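Local coordinates for putative D-lactate dehydrogenase (PDB 4ZGS), which acts as a chloroplast pyruvate reductase, probably reducing pyruvate to D-lactate with an NAD cofactor as a D-isomer specific 2-hydroxyacid dehydrogenase, at residues D48-A51 / G52-K56; A157-R160 / V161-N165; P213-E216 / A217-I220; F321-L324 / L325-Q329; F338-E341 / E342-N345. All coordinates share one frame; numbering follows the deposited sequence.

In the fold
From the N terminus, contact 1 lies within helix 44-57 of the domain built on the five-stranded parallel sheet. Contact 2 closes the turn that ends helix 154-163, contact 3 the turn after helix 213-216, and contact 4 the turn that leads from helix 319-324 into strand 330-332; all three belong to the part of the chain built around the six-stranded Rossmann sheet. Contact 5 opens helix 341-359 beside NAD. Each is local, between neighbouring turns of the chain, and the five follow in series, none nesting or crossing. Contacts 1 and 5 touch where F49 packs on L344, joining helix 44-57 to helix 341-359. Contacts 2, 4 and 5 also meet a second subunit.

Contact 1 of 5, residues D48-A51 / G52-K56; sequences DFLA and GPMQK
M54 lies across L50 one helical turn further on, and its chain can be followed outward from the backbone. CB stays near the helix, 3.7 Å from L50 O. With CG anti to the carbonyl carbon (chi1 -65°), the side chain runs back along the preceding turn, and CG settles 3.6 Å from L50 CD1. Bends at chi2 and chi3 follow; SD keeps the same methyl within touch, at 3.9 Å from L50 CD1. The bend at chi3 carries CE clear of the leucine, leaving CG and the sulfur to make this apolar contact.

Both residues sit on helix 44-57, the connecting helix of a beta-alpha-beta crossover between the parallel strands 36-39 and 60-63. L50 faces helix 341-359, packing on C348, while A51 and M54 rest on F63 of strand 60-63.

The helix is not regular here. A wider pi-type turn spans 48-51, and the ring nitrogen of P53 has no hydrogen to give, which accompanies a kink. Beyond it, M54 N bonds to L50 O at 3.1 Å and Q55 N to A51 O at 3.1 Å, although the positions of both acceptors are less certain. Within 48-51, the CB of L50 lies over a face of the neighbouring F49 ring.

Contact 2 of 5, residues A157-R160 / V161-N165; sequences AYIR and VRMGN
R160 O is gripped by two amides from the chain that folds back over the helix end: N165 N at 2.7 Å and, by a weak and bent bond, G164 N at 2.8 Å. The first donor comes in above the carbonyl plane, 37° out of it. Together with a weak bond from G164 N to V161 O, this makes a Schellman motif, with G164 at positive phi as its C-prime residue.

On the flank, R162 NH1 donates a short but bent bond to Y158 OH, 2.7 Å, the hydroxyl lying near the guanidinium plane at its edge. The arginine gets there by folding at chi2 and chi3. Its CG passes over one face of the tyrosine ring, 4.0 Å from the centroid, as a CH-pi contact, and leaves ring and guanidinium planes 80° apart. NH2 of the same group lies close to its counterpart in R162 of the fourth subunit, a proximity of like charges.

At the helix end, N165 ND2 sits over one face of the R160 guanidinium, 3.7 Å from R160 NH1, with the guanidinium and amide planes inclined by 20°. Their polar ends are engaged separately, R160 with S169 O and N165 with S167 OG.

Helix 154-163 lies at subunit interfaces: Y158 packs on L331 in strand 330-332 of the second subunit, M163 O accepts a bond from R313 of helix 310-313 there, and M163 meets M163 of the third.

Contact 3 of 5, residues P213-E216 / A217-I220; sequences PAVE and AMGI
V215 turns CG1 anti to its own backbone nitrogen (chi1 175°), which directs that methyl at I220, while M218 CG and I220 CG1 are both anti to the carbonyl carbon. V215 CG1 thereby lies 3.7 Å from the branched I220 CB and also brushes I220 CG2. The other methyl faces M218: the methionine runs extended through chi2 and bends at chi3 (-127°), bringing M218 CE to 4.0 Å from V215 CG2. In crossing the helix end the same side chain lays its terminal methyl, M218 CE, 3.3 Å from A214 O. V215 thus touches the methionine with one methyl and the isoleucine with the other.

The backbone holds these three side chains together. A217 N closes the one full helical turn on P213 O at 3.0 Å. V215 O then takes two amides, M218 N at 3.0 Å, which approaches well above the carbonyl plane, and I220 N through a longer, weak bond. Inside that loop G219 N bonds to E216 O at 2.7 Å, closing a type I beta turn from E216 to G219. These last two bonds, I220 N to V215 O and G219 N to E216 O, with G219 at positive phi, make a Schellman motif.

Outward, I220 packs on V204 and A206 of strand 203-207 and on A194 of helix 188-200, and M218 lies on Q191 and R195 of that helix. The short helix is fastened at its start by N212 OD1 to A214 N. It is a Schellman-terminated helix just past strand 203-207 of a Rossmann fold, beyond the NAD-binding D208.

Contact 4 of 5, residues F321-L324 / L325-Q329; sequences FRTL and LSYPQ
The F321 ring receives L325 on one face, with L325 CG over its centre. L325 CD1 makes a CH-pi contact there, 4.0 Å from the F321 ring centroid. Between the two side chains the nearest atoms are F321 CE2 and L325 CD1, 3.5 Å apart. The same ring also meets Y294 and, steeply inclined, Y166 of the second subunit. The Y327 ring is approached at its edge by the helix carbonyls, with L324 O 3.4 Å from Y327 CD1; it stacks with W317 of the fourth subunit, and its hydroxyl bonds to E282.

F321 presents its face to L325 with CG anti to the backbone nitrogen (chi1 -177°). R322 coils through bends at chi2 and chi3, bringing NH1 to 3.3 Å from L325 CD1, so the same methyl touches both the ring and, obliquely, the guanidinium. That guanidinium is engaged beyond the helix, with R162 O and Y166 OH of the second subunit, giving a buried charged group polar partners.

L325 N bonds to F321 O at 3.1 Å, nearly along the C=O axis, as the last regular helical link. Next come S326 N to T323 O, whose acceptor is less surely placed, and a weak bond of 3.4 Å from Y327 N to L324 O.

The latter closes a type I beta turn, L324 to Y327, through which helix 319-324 runs into strand 330-332, the outermost strand of the Rossmann sheet within this chain.

Contact 5 of 5, residues F338-E341 / E342-N345; sequences FLTE and EALN. With NAD (nicotinamide-adenine-dinucleotide), chain I.
F338 meets both the cofactor and the helix that follows it. Its backbone nitrogen, F338 N, lies 3.0 Å from NAD N7N of the nicotinamide carboxamide, and that group stands obliquely to the F338 ring. The ring takes this place through the crowded position of CG, between backbone nitrogen and carbonyl carbon (chi1 82°). At the far side of the ring, F338 CE2 touches L344 CD2 at 4.1 Å, and L339 CD1 meets the other branch, L344 CD1, at 3.9 Å. Y134 also meets the F338 ring.

L344 is fixed in turn by its amide, L344 N to T340 O at 3.1 Å, followed by N345 N to E341 O at 3.2 Å. T340 occupies the N-cap position of helix 341-359, without a side-chain capping bond. L344 packs on V172 of the second subunit as well as on the F338 ring, so the interface abuts the nicotinamide site. E342, in the first turn, makes a salt bridge through OE2 to K179 of the second subunit, and its OE1 accepts a bond from E175 N there.

Two acidic residues in the first turn would probably be favoured by the positive helix end, and the lysine likely keeps E342 ionised.

Contact 1 of 5, residues D48-A51 / G52-K56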
# COMPACT_ATOMS: atom_id res chain seq x y z
N ASP A 48 4.09 -18.91 -18.45
CA ASP A 48 3.74 -19.98 -17.54
C ASP A 48 2.73 -20.99 -18.14
O ASP A 48 2.95 -22.18 -18.06
CB ASP A 48 3.20 -19.39 -16.23
CG ASP A 48 4.26 -18.58 -15.45
OD1 ASP A 48 5.48 -18.77 -15.65
OD2 ASP A 48 3.85 -17.76 -14.59
N PHE A 49 1.58 -20.51 -18.64
CA PHE A 49 0.51 -21.40 -19.07
C PHE A 49 0.68 -21.88 -20.53
O PHE A 49 0.22 -22.95 -20.87
CB PHE A 49 -0.86 -20.74 -18.86
CG PHE A 49 -1.44 -20.03 -20.08
CD1 PHE A 49 -2.34 -20.69 -20.95
CD2 PHE A 49 -1.10 -18.71 -20.36
CE1 PHE A 49 -2.90 -20.03 -22.08
CE2 PHE A 49 -1.65 -18.04 -21.49
CZ PHE A 49 -2.54 -18.71 -22.34
N LEU A 50 1.33 -21.09 -21.38
CA LEU A 50 1.25 -21.34 -22.83
C LEU A 50 2.53 -21.99 -23.40
O LEU A 50 2.44 -23.01 -24.08
CB LEU A 50 0.92 -20.06 -23.60
CG LEU A 50 0.61 -20.23 -25.09
CD1 LEU A 50 -0.37 -21.45 -25.40
CD2 LEU A 50 0.05 -18.94 -25.68
N ALA A 51 3.68 -21.34 -23.21
CA ALA A 51 4.95 -21.76 -23.82
C ALA A 51 5.33 -23.24 -23.66
O ALA A 51 5.81 -23.86 -24.59
CB ALA A 51 6.11 -20.86 -23.28
N GLY A 52 5.11 -23.80 -22.49
CA GLY A 52 5.44 -25.20 -22.26
C GLY A 52 4.65 -26.14 -23.16
O GLY A 52 5.23 -26.98 -23.86
N PRO A 53 3.32 -26.01 -23.15
CA PRO A 53 2.52 -26.84 -24.07
C PRO A 53 2.86 -26.65 -25.55
O PRO A 53 2.81 -27.62 -26.32
CB PRO A 53 1.09 -26.36 -23.81
CG PRO A 53 1.13 -25.80 -22.38
CD PRO A 53 2.51 -25.21 -22.22
N MET A 54 3.22 -25.43 -25.93
CA MET A 54 3.46 -25.12 -27.34
C MET A 54 4.71 -25.78 -27.85
O MET A 54 4.76 -26.22 -29.01
CB MET A 54 3.56 -23.62 -27.59
CG MET A 54 2.29 -22.85 -27.31
SD MET A 54 1.34 -22.37 -28.75
CE MET A 54 2.34 -21.08 -29.45
N GLN A 55 5.73 -25.86 -27.00
CA GLN A 55 7.01 -26.38 -27.46
C GLN A 55 6.99 -27.90 -27.46
O GLN A 55 7.86 -28.53 -28.05
CB GLN A 55 8.15 -25.84 -26.57
CG GLN A 55 8.02 -24.33 -26.30
CD GLN A 55 9.15 -23.72 -25.44
OE1 GLN A 55 8.91 -23.24 -24.35
NE2 GLN A 55 10.37 -23.71 -25.97
N LYS A 56 5.97 -28.49 -26.84
CA LYS A 56 5.75 -29.94 -26.95
C LYS A 56 5.11 -30.34 -28.28
O LYS A 56 5.25 -31.48 -28.71
CB LYS A 56 4.91 -30.47 -25.78
CG LYS A 56 5.69 -30.57 -24.48
CD LYS A 56 4.83 -31.06 -23.32
CE LYS A 56 5.63 -31.10 -22.03
NZ LYS A 56 4.84 -31.44 -20.81

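Contact 2 of 5, residues A157-R160 / V161-N165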
# COMPACT_ATOMS: atom_id res chain seq x y z
N ALA A 157 -8.65 -4.62 5.52
CA ALA A 157 -8.09 -5.35 6.64
C ALA A 157 -6.65 -5.75 6.42
O ALA A 157 -5.80 -5.61 7.30
CB ALA A 157 -8.90 -6.57 6.92
N TYR A 158 -6.38 -6.24 5.22
CA TYR A 158 -5.06 -6.69 4.84
C TYR A 158 -4.06 -5.55 5.00
O TYR A 158 -2.98 -5.74 5.57
CB TYR A 158 -5.07 -7.24 3.41
CG TYR A 158 -3.71 -7.65 2.91
CD1 TYR A 158 -3.08 -8.78 3.41
CD2 TYR A 158 -3.07 -6.91 1.93
CE1 TYR A 158 -1.81 -9.15 2.98
CE2 TYR A 158 -1.82 -7.29 1.48
CZ TYR A 158 -1.20 -8.40 2.01
OH TYR A 158 0.04 -8.76 1.56
N ILE A 159 -4.41 -4.36 4.51
CA ILE A 159 -3.48 -3.22 4.50
C ILE A 159 -3.12 -2.70 5.89
O ILE A 159 -1.95 -2.44 6.21
CB ILE A 159 -4.05 -2.04 3.69
CG1 ILE A 159 -4.07 -2.42 2.20
CG2 ILE A 159 -3.19 -0.78 3.92
CD1 ILE A 159 -4.87 -1.49 1.31
N ARG A 160 -4.15 -2.55 6.71
CA ARG A 160 -3.99 -2.16 8.10
C ARG A 160 -3.15 -3.17 8.84
O ARG A 160 -2.27 -2.78 9.60
CB ARG A 160 -5.31 -2.09 8.79
CG ARG A 160 -6.28 -1.10 8.28
CD ARG A 160 -7.55 -1.47 9.04
NE ARG A 160 -8.59 -0.49 8.94
CZ ARG A 160 -9.35 -0.16 9.96
NH1 ARG A 160 -9.13 -0.71 11.16
NH2 ARG A 160 -10.29 0.74 9.76
N VAL A 161 -3.46 -4.46 8.68
CA VAL A 161 -2.68 -5.48 9.36
C VAL A 161 -1.22 -5.39 8.93
O VAL A 161 -0.33 -5.56 9.76
CB VAL A 161 -3.20 -6.93 9.13
CG1 VAL A 161 -2.24 -7.94 9.82
CG2 VAL A 161 -4.59 -7.09 9.71
N ARG A 162 -0.99 -5.09 7.64
CA ARG A 162 0.37 -4.93 7.13
C ARG A 162 1.10 -3.71 7.72
O ARG A 162 2.30 -3.80 8.00
CB ARG A 162 0.39 -4.82 5.60
CG ARG A 162 0.07 -6.15 4.92
CD ARG A 162 1.28 -7.08 4.91
NE ARG A 162 2.53 -6.50 4.39
CZ ARG A 162 2.92 -6.55 3.11
NH1 ARG A 162 2.15 -7.15 2.21
NH2 ARG A 162 4.07 -6.00 2.73
N MET A 163 0.37 -2.61 7.94
CA MET A 163 0.93 -1.42 8.61
C MET A 163 1.09 -1.65 10.10
O MET A 163 1.91 -0.99 10.73
CB MET A 163 0.04 -0.20 8.39
CG MET A 163 -0.24 0.14 6.94
SD MET A 163 -1.30 1.60 6.80
CE MET A 163 -2.34 1.42 8.25
N GLY A 164 0.35 -2.61 10.66
CA GLY A 164 0.37 -2.85 12.10
C GLY A 164 -0.79 -2.19 12.82
O GLY A 164 -0.72 -1.93 14.04
N ASN A 165 -1.85 -1.87 12.09
CA ASN A 165 -3.11 -1.49 12.73
C ASN A 165 -3.98 -2.75 12.89
O ASN A 165 -4.49 -3.31 11.90
CB ASN A 165 -3.84 -0.42 11.91
CG ASN A 165 -5.15 -0.03 12.50
OD1 ASN A 165 -5.56 -0.54 13.54
ND2 ASN A 165 -5.85 0.89 11.84

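Contact 3 of 5, residues P213-E216 / A217-I220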
# COMPACT_ATOMS: atom_id res chain seq x y z
N PRO A 213 -33.31 -23.19 -18.16
CA PRO A 213 -33.98 -24.34 -17.50
C PRO A 213 -33.14 -24.92 -16.35
O PRO A 213 -33.70 -25.44 -15.39
CB PRO A 213 -34.15 -25.36 -18.63
CG PRO A 213 -33.18 -24.94 -19.70
CD PRO A 213 -33.02 -23.44 -19.58
N ALA A 214 -31.82 -24.79 -16.43
CA ALA A 214 -30.93 -25.20 -15.35
C ALA A 214 -31.08 -24.27 -14.12
O ALA A 214 -30.79 -24.67 -12.98
CB ALA A 214 -29.49 -25.23 -15.83
N VAL A 215 -31.48 -23.03 -14.34
CA VAL A 215 -31.63 -22.13 -13.22
C VAL A 215 -32.98 -22.43 -12.56
O VAL A 215 -33.09 -22.51 -11.33
CB VAL A 215 -31.52 -20.64 -13.64
CG1 VAL A 215 -31.82 -19.73 -12.47
CG2 VAL A 215 -30.15 -20.37 -14.17
N GLU A 216 -34.00 -22.63 -13.37
CA GLU A 216 -35.30 -23.02 -12.82
C GLU A 216 -35.21 -24.32 -12.01
O GLU A 216 -35.74 -24.40 -10.91
CB GLU A 216 -36.29 -23.16 -13.97
CG GLU A 216 -36.49 -21.84 -14.70
CD GLU A 216 -37.52 -21.92 -15.80
OE1 GLU A 216 -37.52 -22.94 -16.54
OE2 GLU A 216 -38.32 -20.97 -15.93
N ALA A 217 -34.45 -25.29 -12.50
CA ALA A 217 -34.28 -26.57 -11.80
C ALA A 217 -33.48 -26.46 -10.51
O ALA A 217 -33.29 -27.46 -9.82
CB ALA A 217 -33.64 -27.56 -12.72
N MET A 218 -32.90 -25.30 -10.27
CA MET A 218 -32.21 -24.99 -9.01
C MET A 218 -33.21 -24.36 -8.08
O MET A 218 -32.89 -24.01 -6.94
CB MET A 218 -31.05 -24.03 -9.21
CG MET A 218 -29.85 -24.50 -10.02
SD MET A 218 -28.57 -23.21 -10.07
CE MET A 218 -28.23 -23.03 -11.83
N GLY A 219 -34.42 -24.17 -8.58
CA GLY A 219 -35.46 -23.53 -7.80
C GLY A 219 -35.27 -22.05 -7.62
O GLY A 219 -35.61 -21.52 -6.56
N ILE A 220 -34.67 -21.39 -8.61
CA ILE A 220 -34.50 -19.94 -8.59
C ILE A 220 -35.52 -19.24 -9.48
O ILE A 220 -35.51 -19.44 -10.68
CB ILE A 220 -33.11 -19.54 -9.02
CG1 ILE A 220 -32.09 -20.04 -7.99
CG2 ILE A 220 -33.04 -18.03 -9.23
CD1 ILE A 220 -30.66 -19.93 -8.45

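Contact 4 of 5, residues F321-L324 / L325-Q329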
# COMPACT_ATOMS: atom_id res chain seq x y z
N PHE A 321 -11.97 7.19 -13.60
CA PHE A 321 -11.56 5.89 -13.06
C PHE A 321 -10.69 6.02 -11.79
O PHE A 321 -10.95 5.37 -10.77
CB PHE A 321 -10.80 5.08 -14.12
CG PHE A 321 -10.41 3.68 -13.68
CD1 PHE A 321 -11.38 2.72 -13.39
CD2 PHE A 321 -9.07 3.33 -13.58
CE1 PHE A 321 -11.01 1.41 -13.01
CE2 PHE A 321 -8.70 2.03 -13.18
CZ PHE A 321 -9.69 1.07 -12.90
N ARG A 322 -9.67 6.88 -11.84
CA ARG A 322 -8.78 7.05 -10.68
C ARG A 322 -9.55 7.56 -9.44
O ARG A 322 -9.28 7.18 -8.29
CB ARG A 322 -7.62 8.01 -11.05
CG ARG A 322 -6.69 7.52 -12.21
CD ARG A 322 -6.05 6.17 -11.84
NE ARG A 322 -5.13 6.29 -10.71
CZ ARG A 322 -4.62 5.26 -10.03
NH1 ARG A 322 -4.95 4.00 -10.34
NH2 ARG A 322 -3.80 5.49 -9.02
N THR A 323 -10.53 8.41 -9.70
CA THR A 323 -11.41 8.90 -8.66
C THR A 323 -12.21 7.74 -8.07
O THR A 323 -12.33 7.61 -6.85
CB THR A 323 -12.34 10.00 -9.23
OG1 THR A 323 -11.54 11.12 -9.61
CG2 THR A 323 -13.38 10.45 -8.20
N LEU A 324 -12.76 6.89 -8.95
CA LEU A 324 -13.57 5.75 -8.53
C LEU A 324 -12.83 4.80 -7.58
O LEU A 324 -13.41 4.29 -6.61
CB LEU A 324 -14.03 4.98 -9.76
CG LEU A 324 -14.96 3.85 -9.43
CD1 LEU A 324 -16.13 4.41 -8.61
CD2 LEU A 324 -15.43 3.22 -10.72
N LEU A 325 -11.54 4.60 -7.86
CA LEU A 325 -10.63 3.80 -7.04
C LEU A 325 -10.41 4.43 -5.67
O LEU A 325 -9.80 3.82 -4.79
CB LEU A 325 -9.31 3.64 -7.78
CG LEU A 325 -9.43 2.98 -9.15
CD1 LEU A 325 -8.11 3.03 -9.87
CD2 LEU A 325 -9.90 1.51 -9.01
N SER A 326 -10.83 5.67 -5.49
CA SER A 326 -10.65 6.37 -4.22
C SER A 326 -11.60 5.91 -3.08
O SER A 326 -11.31 6.11 -1.89
CB SER A 326 -10.83 7.86 -4.44
OG SER A 326 -10.48 8.51 -3.26
N TYR A 327 -12.73 5.33 -3.45
CA TYR A 327 -13.73 4.98 -2.46
C TYR A 327 -13.39 3.72 -1.68
O TYR A 327 -12.87 2.75 -2.24
CB TYR A 327 -15.08 4.86 -3.14
CG TYR A 327 -15.57 6.19 -3.65
CD1 TYR A 327 -15.07 6.72 -4.83
CD2 TYR A 327 -16.53 6.92 -2.95
CE1 TYR A 327 -15.51 7.95 -5.29
CE2 TYR A 327 -16.97 8.15 -3.41
CZ TYR A 327 -16.46 8.65 -4.58
OH TYR A 327 -16.92 9.86 -5.05
N PRO A 328 -13.63 3.75 -0.36
CA PRO A 328 -13.33 2.62 0.53
C PRO A 328 -14.29 1.44 0.27
O PRO A 328 -13.90 0.30 0.55
CB PRO A 328 -13.53 3.21 1.93
CG PRO A 328 -14.51 4.31 1.72
CD PRO A 328 -14.22 4.89 0.37
N GLN A 329 -15.49 1.71 -0.25
CA GLN A 329 -16.46 0.62 -0.51
C GLN A 329 -16.42 0.12 -1.96
O GLN A 329 -17.32 -0.60 -2.39
CB GLN A 329 -17.91 1.02 -0.17
CG GLN A 329 -18.51 2.05 -1.10
CD GLN A 329 -18.06 3.46 -0.74
OE1 GLN A 329 -16.89 3.67 -0.42
NE2 GLN A 329 -18.98 4.43 -0.80

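Contact 5 of 5, residues F338-E341 / E342-N345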
# COMPACT_ATOMS: atom_id res chain seq x y z
N PHE A 338 -11.45 -14.21 -15.61
CA PHE A 338 -11.20 -15.41 -16.41
C PHE A 338 -9.86 -15.99 -16.05
O PHE A 338 -9.49 -17.05 -16.53
CB PHE A 338 -11.17 -15.13 -17.91
CG PHE A 338 -9.83 -14.59 -18.39
CD1 PHE A 338 -9.38 -13.33 -17.98
CD2 PHE A 338 -8.98 -15.36 -19.17
CE1 PHE A 338 -8.12 -12.83 -18.40
CE2 PHE A 338 -7.72 -14.87 -19.58
CZ PHE A 338 -7.30 -13.60 -19.20
N LEU A 339 -9.09 -15.28 -15.25
CA LEU A 339 -7.70 -15.66 -15.18
C LEU A 339 -7.45 -16.65 -14.05
O LEU A 339 -7.18 -16.29 -12.91
CB LEU A 339 -6.83 -14.42 -15.01
CG LEU A 339 -5.33 -14.57 -15.12
CD1 LEU A 339 -4.87 -14.75 -16.58
CD2 LEU A 339 -4.69 -13.31 -14.44
N THR A 340 -7.36 -17.91 -14.47
CA THR A 340 -7.37 -19.05 -13.59
C THR A 340 -6.51 -20.13 -14.22
O THR A 340 -6.42 -20.17 -15.42
CB THR A 340 -8.83 -19.51 -13.39
OG1 THR A 340 -9.33 -18.90 -12.19
CG2 THR A 340 -8.94 -21.01 -13.33
N GLU A 341 -5.85 -20.96 -13.42
CA GLU A 341 -5.18 -22.13 -13.96
C GLU A 341 -6.12 -22.89 -14.93
O GLU A 341 -5.76 -23.15 -16.07
CB GLU A 341 -4.75 -23.10 -12.86
CG GLU A 341 -3.43 -22.81 -12.20
CD GLU A 341 -3.03 -23.89 -11.22
OE1 GLU A 341 -3.51 -25.03 -11.38
OE2 GLU A 341 -2.21 -23.63 -10.31
N GLU A 342 -7.30 -23.27 -14.43
CA GLU A 342 -8.27 -24.06 -15.21
C GLU A 342 -8.71 -23.38 -16.51
O GLU A 342 -8.83 -24.04 -17.54
CB GLU A 342 -9.50 -24.44 -14.37
CG GLU A 342 -9.21 -25.38 -13.17
CD GLU A 342 -8.71 -24.64 -11.89
OE1 GLU A 342 -8.54 -23.42 -11.94
OE2 GLU A 342 -8.50 -25.29 -10.84
N ALA A 343 -9.01 -22.08 -16.47
CA ALA A 343 -9.46 -21.39 -17.68
C ALA A 343 -8.35 -21.26 -18.74
O ALA A 343 -8.62 -21.39 -19.93
CB ALA A 343 -10.02 -20.04 -17.34
N LEU A 344 -7.11 -21.01 -18.31
CA LEU A 344 -5.98 -20.87 -19.23
C LEU A 344 -5.67 -22.19 -19.94
O LEU A 344 -5.24 -22.20 -21.12
CB LEU A 344 -4.74 -20.36 -18.48
CG LEU A 344 -4.94 -18.90 -18.05
CD1 LEU A 344 -3.84 -18.47 -17.17
CD2 LEU A 344 -5.01 -17.99 -19.26
N ASN A 345 -5.87 -23.30 -19.22
CA ASN A 345 -5.72 -24.62 -19.81
C ASN A 345 -6.69 -24.84 -20.96
O ASN A 345 -6.28 -25.21 -22.03
CB ASN A 345 -5.84 -25.69 -18.73
CG ASN A 345 -4.61 -25.73 -17.84
OD1 ASN A 345 -3.52 -25.30 -18.25
ND2 ASN A 345 -4.77 -26.22 -16.62
PA NAD I . -23.90 -16.62 -22.38
O1A NAD I . -24.44 -16.53 -23.76
O2A NAD I . -24.21 -18.04 -22.08
O5B NAD I . -24.63 -15.61 -21.37
C5B NAD I . -25.34 -14.46 -21.83
C4B NAD I . -26.79 -14.54 -21.47
O4B NAD I . -27.38 -13.17 -21.34
C3B NAD I . -27.57 -15.25 -22.51
O3B NAD I . -28.37 -16.32 -21.93
C2B NAD I . -28.47 -14.27 -23.11
O2B NAD I . -29.72 -14.91 -23.49
C1B NAD I . -28.70 -13.26 -22.05
N9A NAD I . -29.17 -12.02 -22.53
C8A NAD I . -29.21 -11.58 -23.88
N7A NAD I . -29.77 -10.29 -23.95
C5A NAD I . -30.08 -9.94 -22.66
C6A NAD I . -30.67 -8.80 -22.02
N6A NAD I . -31.08 -7.67 -22.76
N1A NAD I . -30.81 -8.82 -20.77
C2A NAD I . -30.51 -9.72 -20.00
N3A NAD I . -29.98 -10.82 -20.39
C4A NAD I . -29.71 -11.04 -21.76
O3 NAD I . -22.31 -16.38 -22.36
PN NAD I . -21.40 -16.46 -21.04
O1N NAD I . -20.41 -17.56 -21.10
O2N NAD I . -22.21 -16.83 -19.85
O5D NAD I . -20.69 -15.05 -20.80
C5D NAD I . -19.94 -14.39 -21.83
C4D NAD I . -19.56 -13.07 -21.26
O4D NAD I . -18.47 -13.24 -20.28
C3D NAD I . -19.03 -12.14 -22.26
O3D NAD I . -20.10 -11.52 -23.02
C2D NAD I . -18.34 -11.16 -21.42
O2D NAD I . -19.30 -10.16 -20.98
C1D NAD I . -17.82 -11.90 -20.24
N1N NAD I . -16.42 -12.00 -20.29
C2N NAD I . -15.65 -11.70 -19.14
C3N NAD I . -14.26 -11.78 -19.19
C7N NAD I . -13.43 -11.45 -17.95
O7N NAD I . -13.79 -10.58 -17.18
N7N NAD I . -12.21 -12.13 -17.69
C4N NAD I . -13.62 -12.17 -20.38
C5N NAD I . -14.38 -12.47 -21.53
C6N NAD I . -15.77 -12.39 -21.49